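Side-chain contacts in (S)-ureidoglycine--glyoxylate transaminase (Bacillus subtilis, PDB 3ISL), which transfers the amino group of (S)-ureidoglycine to glyoxylate, giving oxalurate and glycine in bacterial purine catabolism with pyridoxal 5'-phosphate as cofactor: residues Y211-R214 and V215-I219; K156-G159 and E160-T164. One frame throughout, in Å; residues are numbered along the deposited sequence.

How the contacts relate
Contact 2 (156-164) and contact 1 (211-219) illustrate how two local helical contacts can share a charged border. Their centres lie about 16 Å apart, yet their side chains meet: Arg163 NE is 3.4 Å from Arg214 NH2, and Arg163 NH2 is 3.5 Å from Asn212 ND2. The carboxylate of Asp190 gathers all three residues, with salt bridges to both arginines and a hydrogen bond from Asn212. Both contacts lie away from the cofactor pocket; the central sheet connects them to it. Helix 156-164 packs on strand 168-172, whose last residue, Asp172, lines the pyridoxal phosphate pocket, whereas contact 1 begins at the end of strand 206-211.

Contact 1: residues Y211-R214 and V215-I219; sequences YNER and VADVI
The Tyr211 side chain packs against the first turns of helix 213-220, touching Val215, Ala216 and Ile219. The side chains of Tyr211 and Val215 cross at about a right angle, with Val215 CG1 3.8 Å from Tyr211 CD1, and the two CB atoms are equally close. Farther out, Ile219 comes from the opposite direction and sets CD1 4.0 Å from Tyr211 CE1, while the methyl group of Ala216 meets the ring at its edge, near its plane. Tyr211 holds CG between its backbone N and carbonyl carbon (chi1 59°), which brings the ring alongside Val215 and Ile219. Its hydroxyl, beyond the apolar patch, is hydrogen-bonded to Glu255 and Tyr65.

The chain here turns from strand 206-211, antiparallel to both its neighbours in the seven-stranded mixed sheet of the large domain of class-V aminotransferases, directly into a helix. Asn212 is the N-cap: OD1 accepts from Val215 N at 3.1 Å, nearly straight at 169°, with ND2 held by Asp190. The backbone O of Asn212 accepts from Ala216 N at 2.9 Å, the first of the helix's i to i+4 backbone bonds, followed by Asp217 N to Glu213 O at 2.8 Å.

On the exposed side the carboxylates of Glu213 and Asp217, like charges one turn apart that probably repel mildly, have planes 74° to each other and OE1 to OD1 at 4.0 Å. Arg214, its chain bent at chi2 and chi3, forms salt bridges with Asp190 and Asp166.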
ATOM      1  N   TYR A 211     -19.016  -2.740   0.626  1.00 25.17           N
ATOM      2  CA  TYR A 211     -19.853  -3.900   0.401  1.00 26.31           C
ATOM      3  C   TYR A 211     -20.979  -4.004   1.435  1.00 26.79           C
ATOM      4  O   TYR A 211     -20.919  -3.356   2.468  1.00 26.84           O
ATOM      5  CB  TYR A 211     -19.003  -5.160   0.369  1.00 24.24           C
ATOM      6  CG  TYR A 211     -18.214  -5.410   1.626  1.00 27.49           C
ATOM      7  CD1 TYR A 211     -18.780  -6.070   2.739  1.00 28.94           C
ATOM      8  CD2 TYR A 211     -16.883  -5.021   1.704  1.00 24.59           C
ATOM      9  CE1 TYR A 211     -17.995  -6.344   3.897  1.00 25.52           C
ATOM     10  CE2 TYR A 211     -16.124  -5.276   2.831  1.00 27.24           C
ATOM     11  CZ  TYR A 211     -16.682  -5.904   3.917  1.00 27.47           C
ATOM     12  OH  TYR A 211     -15.878  -6.116   4.983  1.00 25.41           O
ATOM     13  N   ASN A 212     -22.008  -4.792   1.094  1.00 28.07           N
ATOM     14  CA  ASN A 212     -23.265  -4.950   1.869  1.00 28.41           C
ATOM     15  C   ASN A 212     -23.250  -6.186   2.738  1.00 29.14           C
ATOM     16  O   ASN A 212     -22.220  -6.858   2.855  1.00 29.60           O
ATOM     17  CB  ASN A 212     -24.531  -4.929   0.940  1.00 27.48           C
ATOM     18  CG  ASN A 212     -24.555  -6.070  -0.122  1.00 26.52           C
ATOM     19  OD1 ASN A 212     -23.786  -7.021  -0.068  1.00 26.78           O
ATOM     20  ND2 ASN A 212     -25.458  -5.956  -1.077  1.00 25.18           N
ATOM     21  N   GLU A 213     -24.395  -6.474   3.369  1.00 31.76           N
ATOM     22  CA  GLU A 213     -24.594  -7.578   4.325  1.00 31.13           C
ATOM     23  C   GLU A 213     -24.575  -8.935   3.592  1.00 30.87           C
ATOM     24  O   GLU A 213     -24.058  -9.919   4.129  1.00 30.75           O
ATOM     25  CB  GLU A 213     -25.891  -7.337   5.129  1.00 32.42           C
ATOM     26  CG  GLU A 213     -26.639  -8.612   5.590  1.00 39.37           C
ATOM     27  CD  GLU A 213     -27.865  -8.394   6.593  1.00 48.17           C
ATOM     28  OE1 GLU A 213     -27.883  -9.072   7.655  1.00 47.03           O
ATOM     29  OE2 GLU A 213     -28.796  -7.574   6.313  1.00 49.07           O
ATOM     30  N   ARG A 214     -25.065  -8.972   2.341  1.00 30.59           N
ATOM     31  CA  ARG A 214     -24.873 -10.180   1.486  1.00 30.22           C
ATOM     32  C   ARG A 214     -23.399 -10.570   1.398  1.00 28.07           C
ATOM     33  O   ARG A 214     -23.048 -11.724   1.649  1.00 26.34           O
ATOM     34  CB  ARG A 214     -25.457 -10.013   0.072  1.00 29.22           C
ATOM     35  CG  ARG A 214     -26.969  -9.758   0.047  1.00 31.06           C
ATOM     36  CD  ARG A 214     -27.676 -10.572  -1.068  1.00 34.97           C
ATOM     37  NE  ARG A 214     -27.262 -10.040  -2.325  1.00 34.33           N
ATOM     38  CZ  ARG A 214     -26.964 -10.718  -3.412  1.00 30.70           C
ATOM     39  NH1 ARG A 214     -27.117 -12.011  -3.487  1.00 27.15           N
ATOM     40  NH2 ARG A 214     -26.547 -10.032  -4.466  1.00 32.35           N
ATOM     41  N   VAL A 215     -22.546  -9.599   1.052  1.00 26.70           N
ATOM     42  CA  VAL A 215     -21.070  -9.810   1.034  1.00 24.93           C
ATOM     43  C   VAL A 215     -20.489 -10.136   2.423  1.00 23.90           C
ATOM     44  O   VAL A 215     -19.705 -11.083   2.559  1.00 22.20           O
ATOM     45  CB  VAL A 215     -20.284  -8.685   0.354  1.00 25.64           C
ATOM     46  CG1 VAL A 215     -18.769  -9.024   0.313  1.00 23.27           C
ATOM     47  CG2 VAL A 215     -20.765  -8.527  -1.064  1.00 24.71           C
ATOM     48  N   ALA A 216     -20.942  -9.414   3.440  1.00 23.75           N
ATOM     49  CA  ALA A 216     -20.372  -9.566   4.786  1.00 25.85           C
ATOM     50  C   ALA A 216     -20.704 -10.960   5.364  1.00 25.85           C
ATOM     51  O   ALA A 216     -19.836 -11.614   5.925  1.00 26.55           O
ATOM     52  CB  ALA A 216     -20.820  -8.406   5.769  1.00 25.47           C
ATOM     53  N   ASP A 217     -21.934 -11.443   5.174  1.00 27.52           N
ATOM     54  CA  ASP A 217     -22.264 -12.815   5.650  1.00 27.47           C
ATOM     55  C   ASP A 217     -21.411 -13.941   5.010  1.00 27.93           C
ATOM     56  O   ASP A 217     -21.083 -14.916   5.690  1.00 27.60           O
ATOM     57  CB  ASP A 217     -23.760 -13.104   5.485  1.00 27.99           C
ATOM     58  CG  ASP A 217     -24.612 -12.171   6.327  1.00 28.42           C
ATOM     59  OD1 ASP A 217     -25.804 -12.108   6.096  1.00 31.46           O
ATOM     60  OD2 ASP A 217     -24.054 -11.444   7.182  1.00 33.10           O
ATOM     61  N   VAL A 218     -21.082 -13.833   3.722  1.00 26.40           N
ATOM     62  CA  VAL A 218     -20.201 -14.812   3.085  1.00 26.52           C
ATOM     63  C   VAL A 218     -18.789 -14.724   3.702  1.00 27.95           C
ATOM     64  O   VAL A 218     -18.154 -15.735   3.898  1.00 28.44           O
ATOM     65  CB  VAL A 218     -20.121 -14.578   1.562  1.00 26.60           C
ATOM     66  CG1 VAL A 218     -18.941 -15.360   0.945  1.00 28.04           C
ATOM     67  CG2 VAL A 218     -21.431 -14.914   0.891  1.00 25.15           C
ATOM     68  N   ILE A 219     -18.328 -13.512   4.043  1.00 28.04           N
ATOM     69  CA  ILE A 219     -17.015 -13.317   4.634  1.00 27.98           C
ATOM     70  C   ILE A 219     -17.038 -13.895   6.059  1.00 29.46           C
ATOM     71  O   ILE A 219     -16.105 -14.555   6.493  1.00 29.23           O
ATOM     72  CB  ILE A 219     -16.688 -11.823   4.659  1.00 27.88           C
ATOM     73  CG1 ILE A 219     -16.579 -11.246   3.230  1.00 26.08           C
ATOM     74  CG2 ILE A 219     -15.441 -11.568   5.448  1.00 27.46           C
ATOM     75  CD1 ILE A 219     -16.111  -9.812   3.202  1.00 25.64           C
TER

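Contact 2: residues K156-G159 and E160-T164; sequences KAIG and EACRT
Four successive alpha-helical hydrogen bonds, from the N atoms of Glu160, Ala161, Cys162 and Arg163 to the carbonyls of Lys156, Ala157, Ile158 and Gly159, join the two halves of helix 156-164 at 2.9 to 3.1 Å. One turn apart on the outer side, Lys156 and Glu160 form an i, i+4 salt bridge, NZ to OE2 at 3.1 Å. The ammonium group approaches from above, 43° out of the carboxylate plane. The lysine chain runs extended as far as CE and then bends at chi4 (43°), which brings NZ within bonding distance of Glu160 OE2. Nearer the backbone, Lys156 CG lies 3.9 Å from Glu160 OE1, so the methylene chain also lies against the carboxylate. NZ also makes a weak hydrogen bond to the carbonyl of Glu186, and OE2 has a long, weak ion pair with Lys188.

The buried side is apolar: Cys162 SG sits 4.2 Å from Ile158 CG2, the sulfur turned back beside its backbone N (chi1 -73°).

The helix forms part of the beta-alpha-beta crossover between the adjacent parallel strands 139-143 and 168-172. Ile158 and Cys162 pack on Met142, Val140 and Phe169 of these strands, and Ala157 and Ala161 lie against Ile129 of helix 125-135.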
ATOM      1  N   LYS A 156     -26.935  -1.241 -14.058  1.00 22.72           N
ATOM      2  CA  LYS A 156     -28.135  -1.403 -13.242  1.00 24.28           C
ATOM      3  C   LYS A 156     -28.878  -2.720 -13.598  1.00 24.25           C
ATOM      4  O   LYS A 156     -29.304  -3.474 -12.703  1.00 22.92           O
ATOM      5  CB  LYS A 156     -29.109  -0.195 -13.419  1.00 24.07           C
ATOM      6  CG  LYS A 156     -30.463  -0.184 -12.592  1.00 26.59           C
ATOM      7  CD  LYS A 156     -31.117   1.277 -12.713  1.00 29.76           C
ATOM      8  CE  LYS A 156     -32.519   1.474 -12.063  1.00 35.28           C
ATOM      9  NZ  LYS A 156     -32.454   0.786 -10.762  1.00 37.54           N
ATOM     10  N   ALA A 157     -29.082  -2.946 -14.888  1.00 24.69           N
ATOM     11  CA  ALA A 157     -29.885  -4.131 -15.304  1.00 25.92           C
ATOM     12  C   ALA A 157     -29.147  -5.421 -14.836  1.00 25.46           C
ATOM     13  O   ALA A 157     -29.765  -6.409 -14.364  1.00 26.65           O
ATOM     14  CB  ALA A 157     -30.169  -4.091 -16.845  1.00 25.41           C
ATOM     15  N   ILE A 158     -27.830  -5.350 -14.864  1.00 24.44           N
ATOM     16  CA  ILE A 158     -27.007  -6.495 -14.481  1.00 24.36           C
ATOM     17  C   ILE A 158     -27.085  -6.749 -12.961  1.00 23.76           C
ATOM     18  O   ILE A 158     -27.328  -7.851 -12.534  1.00 23.12           O
ATOM     19  CB  ILE A 158     -25.545  -6.302 -14.968  1.00 24.06           C
ATOM     20  CG1 ILE A 158     -25.532  -6.444 -16.486  1.00 23.61           C
ATOM     21  CG2 ILE A 158     -24.581  -7.400 -14.279  1.00 21.92           C
ATOM     22  CD1 ILE A 158     -24.259  -5.876 -17.151  1.00 23.52           C
ATOM     23  N   GLY A 159     -26.925  -5.713 -12.164  1.00 22.73           N
ATOM     24  CA  GLY A 159     -27.097  -5.829 -10.716  1.00 23.95           C
ATOM     25  C   GLY A 159     -28.479  -6.300 -10.298  1.00 24.44           C
ATOM     26  O   GLY A 159     -28.599  -7.162  -9.432  1.00 25.71           O
ATOM     27  N   GLU A 160     -29.520  -5.786 -10.936  1.00 24.21           N
ATOM     28  CA  GLU A 160     -30.870  -6.298 -10.694  1.00 25.63           C
ATOM     29  C   GLU A 160     -31.024  -7.785 -10.953  1.00 24.78           C
ATOM     30  O   GLU A 160     -31.672  -8.495 -10.149  1.00 25.17           O
ATOM     31  CB  GLU A 160     -31.918  -5.484 -11.461  1.00 26.08           C
ATOM     32  CG  GLU A 160     -32.229  -4.289 -10.548  1.00 30.90           C
ATOM     33  CD  GLU A 160     -32.877  -3.133 -11.217  1.00 38.57           C
ATOM     34  OE1 GLU A 160     -32.993  -3.112 -12.468  1.00 39.00           O
ATOM     35  OE2 GLU A 160     -33.281  -2.223 -10.447  1.00 42.17           O
ATOM     36  N   ALA A 161     -30.396  -8.287 -12.009  1.00 22.77           N
ATOM     37  CA  ALA A 161     -30.504  -9.737 -12.281  1.00 22.64           C
ATOM     38  C   ALA A 161     -29.682 -10.498 -11.209  1.00 22.08           C
ATOM     39  O   ALA A 161     -30.082 -11.576 -10.819  1.00 21.65           O
ATOM     40  CB  ALA A 161     -30.012 -10.073 -13.707  1.00 21.39           C
ATOM     41  N   CYS A 162     -28.561  -9.927 -10.742  1.00 21.19           N
ATOM     42  CA  CYS A 162     -27.638 -10.628  -9.787  1.00 23.06           C
ATOM     43  C   CYS A 162     -28.390 -10.815  -8.489  1.00 23.51           C
ATOM     44  O   CYS A 162     -28.415 -11.917  -7.947  1.00 25.26           O
ATOM     45  CB  CYS A 162     -26.321  -9.854  -9.527  1.00 21.02           C
ATOM     46  SG  CYS A 162     -25.157  -9.905 -10.915  1.00 23.84           S
ATOM     47  N   ARG A 163     -29.088  -9.769  -8.048  1.00 24.11           N
ATOM     48  CA  ARG A 163     -29.899  -9.819  -6.829  1.00 25.66           C
ATOM     49  C   ARG A 163     -31.022 -10.912  -6.889  1.00 27.53           C
ATOM     50  O   ARG A 163     -31.191 -11.707  -5.972  1.00 27.44           O
ATOM     51  CB  ARG A 163     -30.499  -8.404  -6.551  1.00 24.71           C
ATOM     52  CG  ARG A 163     -31.111  -8.206  -5.132  1.00 25.86           C
ATOM     53  CD  ARG A 163     -30.051  -8.375  -3.986  1.00 25.34           C
ATOM     54  NE  ARG A 163     -28.839  -7.541  -4.173  1.00 27.62           N
ATOM     55  CZ  ARG A 163     -28.630  -6.315  -3.646  1.00 29.10           C
ATOM     56  NH1 ARG A 163     -29.534  -5.714  -2.873  1.00 30.01           N
ATOM     57  NH2 ARG A 163     -27.500  -5.678  -3.879  1.00 23.14           N
ATOM     58  N   THR A 164     -31.797 -10.929  -7.958  1.00 28.95           N
ATOM     59  CA  THR A 164     -32.827 -11.967  -8.114  1.00 30.55           C
ATOM     60  C   THR A 164     -32.270 -13.388  -8.246  1.00 29.84           C
ATOM     61  O   THR A 164     -32.844 -14.310  -7.699  1.00 30.78           O
ATOM     62  CB  THR A 164     -33.894 -11.659  -9.231  1.00 31.33           C
ATOM     63  OG1 THR A 164     -33.442 -12.129 -10.493  1.00 38.28           O
ATOM     64  CG2 THR A 164     -34.204 -10.211  -9.353  1.00 29.52           C
TER